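Local coordinates for protein putative NADH dehydrogenase/NAD(P)H nitroreductase (Bacteroides thetaiotaomicron VPI-5482, PDB 3KWK) that probably acts as an FMN-dependent oxidoreductase of the nitroreductase family, holding flavin mononucleotide at the interface of two subunits, at residues A[96-101]-A[123-128]; A[17-22]-A[107-112]. One frame throughout, in Å; residues are numbered along the deposited sequence. Where two conformers were deposited one is given.

Interaction 1. Residues A[96-101]-A[123-128]. With FMN (flavin mononucleotide), chain B; FMN (flavin mononucleotide), chain C.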
loop_
_atom_site.group_PDB
_atom_site.type_symbol
_atom_site.label_atom_id
_atom_site.label_comp_id
_atom_site.label_asym_id
_atom_site.label_seq_id
_atom_site.Cartn_x
_atom_site.Cartn_y
_atom_site.Cartn_z
ATOM N N TYR A 96 8.453 3.400 10.677
ATOM C CA TYR A 96 7.904 2.895 9.422
ATOM C C TYR A 96 6.497 3.408 9.192
ATOM O O TYR A 96 5.859 2.972 8.259
ATOM C CB TYR A 96 7.836 1.374 9.432
ATOM C CG TYR A 96 9.093 0.609 9.714
ATOM C CD1 TYR A 96 10.073 0.474 8.759
ATOM C CD2 TYR A 96 9.246 -0.077 10.896
ATOM C CE1 TYR A 96 11.204 -0.271 9.015
ATOM C CE2 TYR A 96 10.347 -0.856 11.148
ATOM C CZ TYR A 96 11.311 -0.967 10.216
ATOM O OH TYR A 96 12.395 -1.778 10.505
ATOM N N TRP A 97 5.996 4.328 10.033
ATOM C CA TRP A 97 4.579 4.633 10.055
ATOM C C TRP A 97 4.036 4.951 8.688
ATOM O O TRP A 97 2.959 4.544 8.369
ATOM C CB TRP A 97 4.228 5.739 11.078
ATOM C CG TRP A 97 4.733 7.094 10.701
ATOM C CD1 TRP A 97 5.934 7.663 11.047
ATOM C CD2 TRP A 97 4.038 8.072 9.929
ATOM N NE1 TRP A 97 6.050 8.913 10.509
ATOM C CE2 TRP A 97 4.904 9.190 9.789
ATOM C CE3 TRP A 97 2.816 8.088 9.287
ATOM C CZ2 TRP A 97 4.552 10.293 9.033
ATOM C CZ3 TRP A 97 2.449 9.235 8.558
ATOM C CH2 TRP A 97 3.316 10.313 8.454
ATOM N N TYR A 98 4.763 5.768 7.904
ATOM C CA TYR A 98 4.244 6.269 6.612
ATOM C C TYR A 98 4.256 5.166 5.538
ATOM O O TYR A 98 3.546 5.254 4.559
ATOM C CB TYR A 98 5.008 7.497 6.138
ATOM C CG TYR A 98 6.504 7.423 6.179
ATOM C CD1 TYR A 98 7.203 7.727 7.335
ATOM C CD2 TYR A 98 7.237 7.065 5.073
ATOM C CE1 TYR A 98 8.612 7.649 7.387
ATOM C CE2 TYR A 98 8.635 7.013 5.094
ATOM C CZ TYR A 98 9.312 7.286 6.272
ATOM O OH TYR A 98 10.685 7.252 6.302
ATOM N N LEU A 99 5.046 4.134 5.739
ATOM C CA LEU A 99 5.048 2.955 4.853
ATOM C C LEU A 99 3.871 2.050 5.219
ATOM O O LEU A 99 3.050 1.722 4.373
ATOM C CB LEU A 99 6.401 2.223 4.939
ATOM C CG LEU A 99 7.688 3.093 4.772
ATOM C CD1 LEU A 99 8.958 2.224 5.021
ATOM C CD2 LEU A 99 7.682 3.761 3.368
ATOM N N ASP A 100 3.790 1.609 6.479
ATOM C CA ASP A 100 2.657 0.865 6.977
ATOM C C ASP A 100 1.346 1.551 6.581
ATOM O O ASP A 100 0.408 0.909 6.110
ATOM C CB ASP A 100 2.634 0.761 8.503
ATOM C CG ASP A 100 3.808 0.008 9.118
ATOM O OD1 ASP A 100 4.770 -0.413 8.406
ATOM O OD2 ASP A 100 3.695 -0.191 10.361
ATOM N N CYS A 101 1.257 2.863 6.840
ATOM C CA CYS A 101 0.000 3.576 6.598
ATOM C C CYS A 101 -0.299 3.693 5.110
ATOM O O CYS A 101 -1.481 3.828 4.718
ATOM C CB CYS A 101 0.036 4.957 7.224
ATOM S SG CYS A 101 -0.034 4.913 9.024
ATOM N N ALA A 123 -2.979 13.704 -0.476
ATOM C CA ALA A 123 -1.827 13.779 0.427
ATOM C C ALA A 123 -2.041 14.788 1.512
ATOM O O ALA A 123 -2.470 15.906 1.248
ATOM C CB ALA A 123 -0.546 14.178 -0.366
ATOM N N ALA A 124 -1.685 14.408 2.744
ATOM C CA ALA A 124 -1.423 15.361 3.820
ATOM C C ALA A 124 0.121 15.385 3.915
ATOM O O ALA A 124 0.773 16.195 3.236
ATOM C CB ALA A 124 -2.161 14.949 5.156
ATOM N N TYR A 125 0.716 14.442 4.646
ATOM C CA TYR A 125 2.144 14.105 4.453
ATOM C C TYR A 125 2.438 13.959 2.944
ATOM O O TYR A 125 1.652 13.337 2.222
ATOM C CB TYR A 125 2.472 12.824 5.207
ATOM C CG TYR A 125 3.928 12.391 5.076
ATOM C CD1 TYR A 125 4.332 11.647 3.985
ATOM C CD2 TYR A 125 4.900 12.818 5.979
ATOM C CE1 TYR A 125 5.669 11.349 3.780
ATOM C CE2 TYR A 125 6.203 12.490 5.828
ATOM C CZ TYR A 125 6.609 11.756 4.732
ATOM O OH TYR A 125 7.932 11.424 4.520
ATOM N N PRO A 126 3.575 14.486 2.466
ATOM C CA PRO A 126 4.682 15.094 3.177
ATOM C C PRO A 126 4.612 16.626 3.368
ATOM O O PRO A 126 5.622 17.250 3.702
ATOM C CB PRO A 126 5.854 14.767 2.261
ATOM C CG PRO A 126 5.303 14.875 0.884
ATOM C CD PRO A 126 3.921 14.258 1.044
ATOM N N TYR A 127 3.440 17.196 3.195
ATOM C CA TYR A 127 3.306 18.628 3.223
ATOM C C TYR A 127 2.972 19.095 4.606
ATOM O O TYR A 127 1.870 18.815 5.120
ATOM C CB TYR A 127 2.259 19.071 2.212
ATOM C CG TYR A 127 2.524 18.678 0.798
ATOM C CD1 TYR A 127 3.300 19.469 -0.017
ATOM C CD2 TYR A 127 1.965 17.543 0.259
ATOM C CE1 TYR A 127 3.553 19.128 -1.314
ATOM C CE2 TYR A 127 2.204 17.188 -1.039
ATOM C CZ TYR A 127 2.983 18.012 -1.835
ATOM O OH TYR A 127 3.166 17.722 -3.156
ATOM N N GLU A 128 3.912 19.795 5.261
ATOM C CA GLU A 128 3.697 20.153 6.659
ATOM C C GLU A 128 2.471 21.013 6.884
ATOM O O GLU A 128 1.767 20.866 7.890
ATOM C CB GLU A 128 4.990 20.769 7.250
ATOM C CG GLU A 128 6.099 19.701 7.341
ATOM C CD GLU A 128 7.175 19.971 8.362
ATOM O OE1 GLU A 128 7.666 21.123 8.408
ATOM O OE2 GLU A 128 7.558 19.001 9.073
HETATM N N1 FMN B . -5.226 12.875 -5.807
HETATM C C2 FMN B . -5.803 14.068 -5.481
HETATM O O2 FMN B . -6.861 14.400 -6.044
HETATM N N3 FMN B . -5.213 14.905 -4.547
HETATM C C4 FMN B . -4.030 14.591 -3.913
HETATM O O4 FMN B . -3.532 15.384 -3.055
HETATM C C4A FMN B . -3.442 13.370 -4.252
HETATM N N5 FMN B . -2.238 12.991 -3.674
HETATM C C5A FMN B . -1.756 11.723 -3.854
HETATM C C6 FMN B . -0.626 11.318 -3.128
HETATM C C7 FMN B . -0.171 10.016 -3.273
HETATM C C7M FMN B . 1.057 9.509 -2.496
HETATM C C8 FMN B . -0.798 9.120 -4.116
HETATM C C8M FMN B . -0.254 7.717 -4.223
HETATM C C9 FMN B . -1.901 9.530 -4.844
HETATM C C9A FMN B . -2.394 10.837 -4.717
HETATM N N10 FMN B . -3.488 11.289 -5.459
HETATM C C10 FMN B . -4.038 12.507 -5.179
HETATM C "C1'" FMN B . -4.162 10.373 -6.413
HETATM C "C2'" FMN B . -3.369 10.265 -7.712
HETATM O "O2'" FMN B . -3.476 11.466 -8.482
HETATM C "C3'" FMN B . -3.788 9.022 -8.525
HETATM O "O3'" FMN B . -3.472 7.829 -7.808
HETATM C "C4'" FMN B . -3.077 8.950 -9.907
HETATM O "O4'" FMN B . -3.539 10.033 -10.727
HETATM C "C5'" FMN B . -3.288 7.613 -10.620
HETATM O "O5'" FMN B . -4.694 7.494 -10.820
HETATM P P FMN B . -5.525 6.223 -10.225
HETATM O O1P FMN B . -5.468 6.297 -8.687
HETATM O O2P FMN B . -6.925 6.532 -10.797
HETATM O O3P FMN B . -4.930 4.928 -10.740
HETATM N N1 FMN C . 9.467 -8.862 7.657
HETATM C C2 FMN C . 10.709 -9.426 7.621
HETATM O O2 FMN C . 10.818 -10.656 7.770
HETATM N N3 FMN C . 11.835 -8.639 7.435
HETATM C C4 FMN C . 11.768 -7.270 7.287
HETATM O O4 FMN C . 12.826 -6.591 7.108
HETATM C C4A FMN C . 10.494 -6.698 7.328
HETATM N N5 FMN C . 10.342 -5.323 7.209
HETATM C C5A FMN C . 9.097 -4.777 7.055
HETATM C C6 FMN C . 8.987 -3.408 6.774
HETATM C C7 FMN C . 7.727 -2.868 6.568
HETATM C C7M FMN C . 7.541 -1.375 6.246
HETATM C C8 FMN C . 6.586 -3.643 6.641
HETATM C C8M FMN C . 5.246 -2.993 6.400
HETATM C C9 FMN C . 6.698 -4.990 6.937
HETATM C C9A FMN C . 7.958 -5.572 7.143
HETATM N N10 FMN C . 8.103 -6.923 7.472
HETATM C C10 FMN C . 9.348 -7.483 7.495
HETATM C "C1'" FMN C . 6.900 -7.781 7.608
HETATM C "C2'" FMN C . 6.226 -7.561 8.959
HETATM O "O2'" FMN C . 6.998 -8.133 10.019
HETATM C "C3'" FMN C . 4.775 -8.087 8.957
HETATM O "O3'" FMN C . 3.980 -7.347 8.031
HETATM C "C4'" FMN C . 4.104 -7.978 10.355
HETATM O "O4'" FMN C . 4.762 -8.875 11.260
HETATM C "C5'" FMN C . 2.600 -8.263 10.321
HETATM O "O5'" FMN C . 2.466 -9.600 9.849
HETATM P P FMN C . 1.596 -9.939 8.512
HETATM O O1P FMN C . 2.303 -9.290 7.308
HETATM O O2P FMN C . 1.693 -11.480 8.517
HETATM O O3P FMN C . 0.181 -9.420 8.671
#
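Trp97 and Tyr98, in the first turn of helix 97-114, meet Tyr125 from the loop that follows strand 118-123. Tyr96 is the N-cap of that helix. Its carbonyl O receives the amides of Leu99 and Asp100, and its ring lies against methyl C7M of the flavin in chain C. Trp97 comes next. Its CG sits between the backbone N and the carbonyl carbon (chi1 69°), and the indole reaches over to Tyr125, with CH2 3.9 Å from Tyr125 CD2. The pair is edge-to-face: the indole edge addresses the tyrosine face, planes at 82°. The other face of Tyr125 carries Pro126, whose CB stands 3.7 Å above the centre of the Tyr125 ring. The peptide bond before Pro126 is cis. Tyr98 packs differently. Its ring is nearly parallel to that of Tyr125 but slid aside, and Tyr125 OH comes over one face, 4.4 Å from Tyr98 CD2. Tyr98 OH is hydrogen-bonded to Tyr125 OH of the second subunit, and Tyr125 OH to Tyr98 OH of the second subunit. Leu99 and Asp100 turn to the chain C flavin; Asp100 OD1 lies 3.3 Å from its C8M, while the carboxylate is held by Ser47 OG and Gly48 N. At the start of the second segment, Ala123 N donates to O4 of the chain B flavin at 3.1 Å. Between the two segments the aromatic cluster is held by ring packing, and the tyrosine hydroxyls are used to bind the second subunit.

Interaction 2. Residues A[17-22]-A[107-112]. With FMN (flavin mononucleotide), chain B.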
loop_
_atom_site.group_PDB
_atom_site.type_symbol
_atom_site.label_atom_id
_atom_site.label_comp_id
_atom_site.label_asym_id
_atom_site.label_seq_id
_atom_site.Cartn_x
_atom_site.Cartn_y
_atom_site.Cartn_z
ATOM N N PHE A 17 -6.872 -4.282 -10.407
ATOM C CA PHE A 17 -6.803 -3.680 -11.749
ATOM C C PHE A 17 -7.902 -2.638 -12.007
ATOM O O PHE A 17 -7.684 -1.697 -12.774
ATOM C CB PHE A 17 -6.853 -4.757 -12.835
ATOM C CG PHE A 17 -5.734 -5.786 -12.759
ATOM C CD1 PHE A 17 -4.485 -5.494 -12.253
ATOM C CD2 PHE A 17 -5.968 -7.075 -13.203
ATOM C CE1 PHE A 17 -3.484 -6.502 -12.203
ATOM C CE2 PHE A 17 -4.984 -8.049 -13.167
ATOM C CZ PHE A 17 -3.736 -7.745 -12.634
ATOM N N GLU A 18 -9.027 -2.770 -11.314
ATOM C CA GLU A 18 -10.202 -1.932 -11.530
ATOM C C GLU A 18 -10.156 -0.640 -10.724
ATOM O O GLU A 18 -10.761 0.376 -11.096
ATOM C CB GLU A 18 -11.459 -2.701 -11.146
ATOM C CG GLU A 18 -12.764 -1.942 -11.281
ATOM C CD GLU A 18 -13.035 -1.403 -12.685
ATOM O OE1 GLU A 18 -12.626 -2.049 -13.685
ATOM O OE2 GLU A 18 -13.686 -0.330 -12.755
ATOM N N ARG A 19 -9.432 -0.660 -9.612
ATOM C CA ARG A 19 -9.400 0.488 -8.737
ATOM C C ARG A 19 -8.938 1.749 -9.494
ATOM O O ARG A 19 -8.000 1.706 -10.306
ATOM C CB ARG A 19 -8.458 0.238 -7.546
ATOM C CG ARG A 19 -8.322 1.351 -6.544
ATOM C CD ARG A 19 -6.922 1.532 -5.932
ATOM N NE ARG A 19 -5.934 1.741 -7.001
ATOM C CZ ARG A 19 -5.762 2.888 -7.671
ATOM N NH1 ARG A 19 -6.390 4.009 -7.302
ATOM N NH2 ARG A 19 -4.911 2.914 -8.689
ATOM N N LYS A 20 -9.612 2.851 -9.224
ATOM C CA LYS A 20 -9.169 4.159 -9.717
ATOM C C LYS A 20 -9.530 5.244 -8.746
ATOM O O LYS A 20 -10.365 5.018 -7.853
ATOM C CB LYS A 20 -9.720 4.466 -11.121
ATOM C CG LYS A 20 -11.145 5.038 -11.218
ATOM C CD LYS A 20 -12.193 4.076 -10.717
ATOM C CE LYS A 20 -12.520 2.919 -11.657
ATOM N NZ LYS A 20 -13.407 1.846 -11.043
ATOM N N SER A 21 -8.896 6.404 -8.910
ATOM C CA SER A 21 -9.176 7.555 -8.058
ATOM C C SER A 21 -10.521 8.150 -8.495
ATOM O O SER A 21 -10.727 8.467 -9.688
ATOM C CB SER A 21 -8.087 8.596 -8.168
ATOM O OG SER A 21 -6.875 8.170 -7.499
ATOM N N VAL A 22 -11.464 8.280 -7.564
ATOM C CA VAL A 22 -12.763 8.896 -7.876
ATOM C C VAL A 22 -12.872 10.178 -7.015
ATOM O O VAL A 22 -12.692 10.124 -5.775
ATOM C CB VAL A 22 -13.900 7.939 -7.523
ATOM C CG1 VAL A 22 -15.262 8.602 -7.631
ATOM C CG2 VAL A 22 -13.827 6.600 -8.374
ATOM N N ASN A 107 -5.153 -0.667 1.037
ATOM C CA ASN A 107 -6.250 -1.586 1.394
ATOM C C ASN A 107 -7.610 -0.888 1.460
ATOM O O ASN A 107 -8.615 -1.451 1.041
ATOM C CB ASN A 107 -5.968 -2.266 2.715
ATOM C CG ASN A 107 -5.028 -3.437 2.583
ATOM O OD1 ASN A 107 -4.608 -3.821 1.473
ATOM N ND2 ASN A 107 -4.701 -4.044 3.740
ATOM N N ILE A 108 -7.640 0.313 2.014
ATOM C CA ILE A 108 -8.894 1.071 2.097
ATOM C C ILE A 108 -9.402 1.383 0.705
ATOM O O ILE A 108 -10.620 1.249 0.405
ATOM C CB ILE A 108 -8.720 2.373 2.925
ATOM C CG1 ILE A 108 -8.493 1.978 4.417
ATOM C CG2 ILE A 108 -9.939 3.348 2.729
ATOM C CD1 ILE A 108 -8.062 3.071 5.354
ATOM N N LEU A 109 -8.500 1.833 -0.168
ATOM C CA LEU A 109 -8.925 2.139 -1.563
ATOM C C LEU A 109 -9.446 0.903 -2.295
ATOM O O LEU A 109 -10.479 0.963 -2.972
ATOM C CB LEU A 109 -7.750 2.723 -2.342
ATOM C CG LEU A 109 -7.150 4.057 -1.857
ATOM C CD1 LEU A 109 -5.906 4.470 -2.754
ATOM C CD2 LEU A 109 -8.205 5.179 -1.814
ATOM N N LEU A 110 -8.797 -0.232 -2.076
ATOM C CA LEU A 110 -9.197 -1.488 -2.696
ATOM C C LEU A 110 -10.551 -1.938 -2.144
ATOM O O LEU A 110 -11.464 -2.341 -2.895
ATOM C CB LEU A 110 -8.115 -2.544 -2.544
ATOM C CG LEU A 110 -6.859 -2.340 -3.337
ATOM C CD1 LEU A 110 -5.814 -3.412 -2.932
ATOM C CD2 LEU A 110 -7.152 -2.446 -4.792
ATOM N N ALA A 111 -10.729 -1.819 -0.828
ATOM C CA ALA A 111 -11.976 -2.154 -0.182
ATOM C C ALA A 111 -13.132 -1.324 -0.737
ATOM O O ALA A 111 -14.197 -1.860 -1.083
ATOM C CB ALA A 111 -11.832 -1.962 1.388
ATOM N N ALA A 112 -12.919 -0.012 -0.835
ATOM C CA ALA A 112 -13.908 0.897 -1.411
ATOM C C ALA A 112 -14.337 0.433 -2.816
ATOM O O ALA A 112 -15.524 0.268 -3.087
ATOM C CB ALA A 112 -13.368 2.346 -1.415
HETATM N N1 FMN B . -5.226 12.875 -5.807
HETATM C C2 FMN B . -5.803 14.068 -5.481
HETATM O O2 FMN B . -6.861 14.400 -6.044
HETATM N N3 FMN B . -5.213 14.905 -4.547
HETATM C C4 FMN B . -4.030 14.591 -3.913
HETATM O O4 FMN B . -3.532 15.384 -3.055
HETATM C C4A FMN B . -3.442 13.370 -4.252
HETATM N N5 FMN B . -2.238 12.991 -3.674
HETATM C C5A FMN B . -1.756 11.723 -3.854
HETATM C C6 FMN B . -0.626 11.318 -3.128
HETATM C C7 FMN B . -0.171 10.016 -3.273
HETATM C C7M FMN B . 1.057 9.509 -2.496
HETATM C C8 FMN B . -0.798 9.120 -4.116
HETATM C C8M FMN B . -0.254 7.717 -4.223
HETATM C C9 FMN B . -1.901 9.530 -4.844
HETATM C C9A FMN B . -2.394 10.837 -4.717
HETATM N N10 FMN B . -3.488 11.289 -5.459
HETATM C C10 FMN B . -4.038 12.507 -5.179
HETATM C "C1'" FMN B . -4.162 10.373 -6.413
HETATM C "C2'" FMN B . -3.369 10.265 -7.712
HETATM O "O2'" FMN B . -3.476 11.466 -8.482
HETATM C "C3'" FMN B . -3.788 9.022 -8.525
HETATM O "O3'" FMN B . -3.472 7.829 -7.808
HETATM C "C4'" FMN B . -3.077 8.950 -9.907
HETATM O "O4'" FMN B . -3.539 10.033 -10.727
HETATM C "C5'" FMN B . -3.288 7.613 -10.620
HETATM O "O5'" FMN B . -4.694 7.494 -10.820
HETATM P P FMN B . -5.525 6.223 -10.225
HETATM O O1P FMN B . -5.468 6.297 -8.687
HETATM O O2P FMN B . -6.925 6.532 -10.797
HETATM O O3P FMN B . -4.930 4.928 -10.740
#
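The guanidinium of Arg19 meets the chain B flavin mononucleotide with its edge, and the phosphorus lies in its plane. The grip is two-pronged: NH1 donates to O1P at 2.8 Å (163°), and NH2 to O3P at 2.9 Å (155°). NH2 also reaches Ser44 O of the second subunit, which helps fix the rotation of the group. The aliphatic part of Arg19 leans on helix 97-114. CG is anti to the backbone N (chi1 180°), and the chain then bends, so that CD rests 3.9 Å from Leu109 CB while CB lies 4.1 Å from Leu110 CD2. Just after helix 11-18, Arg19 and Ser21 belong to the nitroreductase-fold phosphate site; Arg23, last of the Arg-x-Ser-x-Arg pattern, also hydrogen-bonds to the FMN. Ser21 grips the phosphate twice: its N points almost straight at O2P (2.7 Å), and its OG gives a bond to O1P at 2.6 Å. With a leucine in place of Arg19, O1P and O3P would probably each lose a charged donor, and Ser44 O of the second subunit its mate. Lys164, close to Arg19 NH2, adds positive charge to the same anion pocket, and Lys20 forms a salt bridge with Glu113 farther along helix 97-114.

Overall arrangement
From the N terminus, the chain leaves helix 11-18 through 17-22, and interaction 2 closes a long loop of 84 intervening residues when helix 97-114 arrives with 107-112. Interaction 1 begins earlier on that helix, at 96-101. It closes a shorter loop of 21 residues at 123-128, after strand 118-123. The four segments alternate along the chain, so the two contacts cross rather than nest. Helix 97-114 is their common element. Their centres are 19 Å apart, on opposite sides of the chain's centre. Both reach the chain B flavin, interaction 2 at its phosphate and interaction 1 at its isoalloxazine ring, and both also border the second subunit.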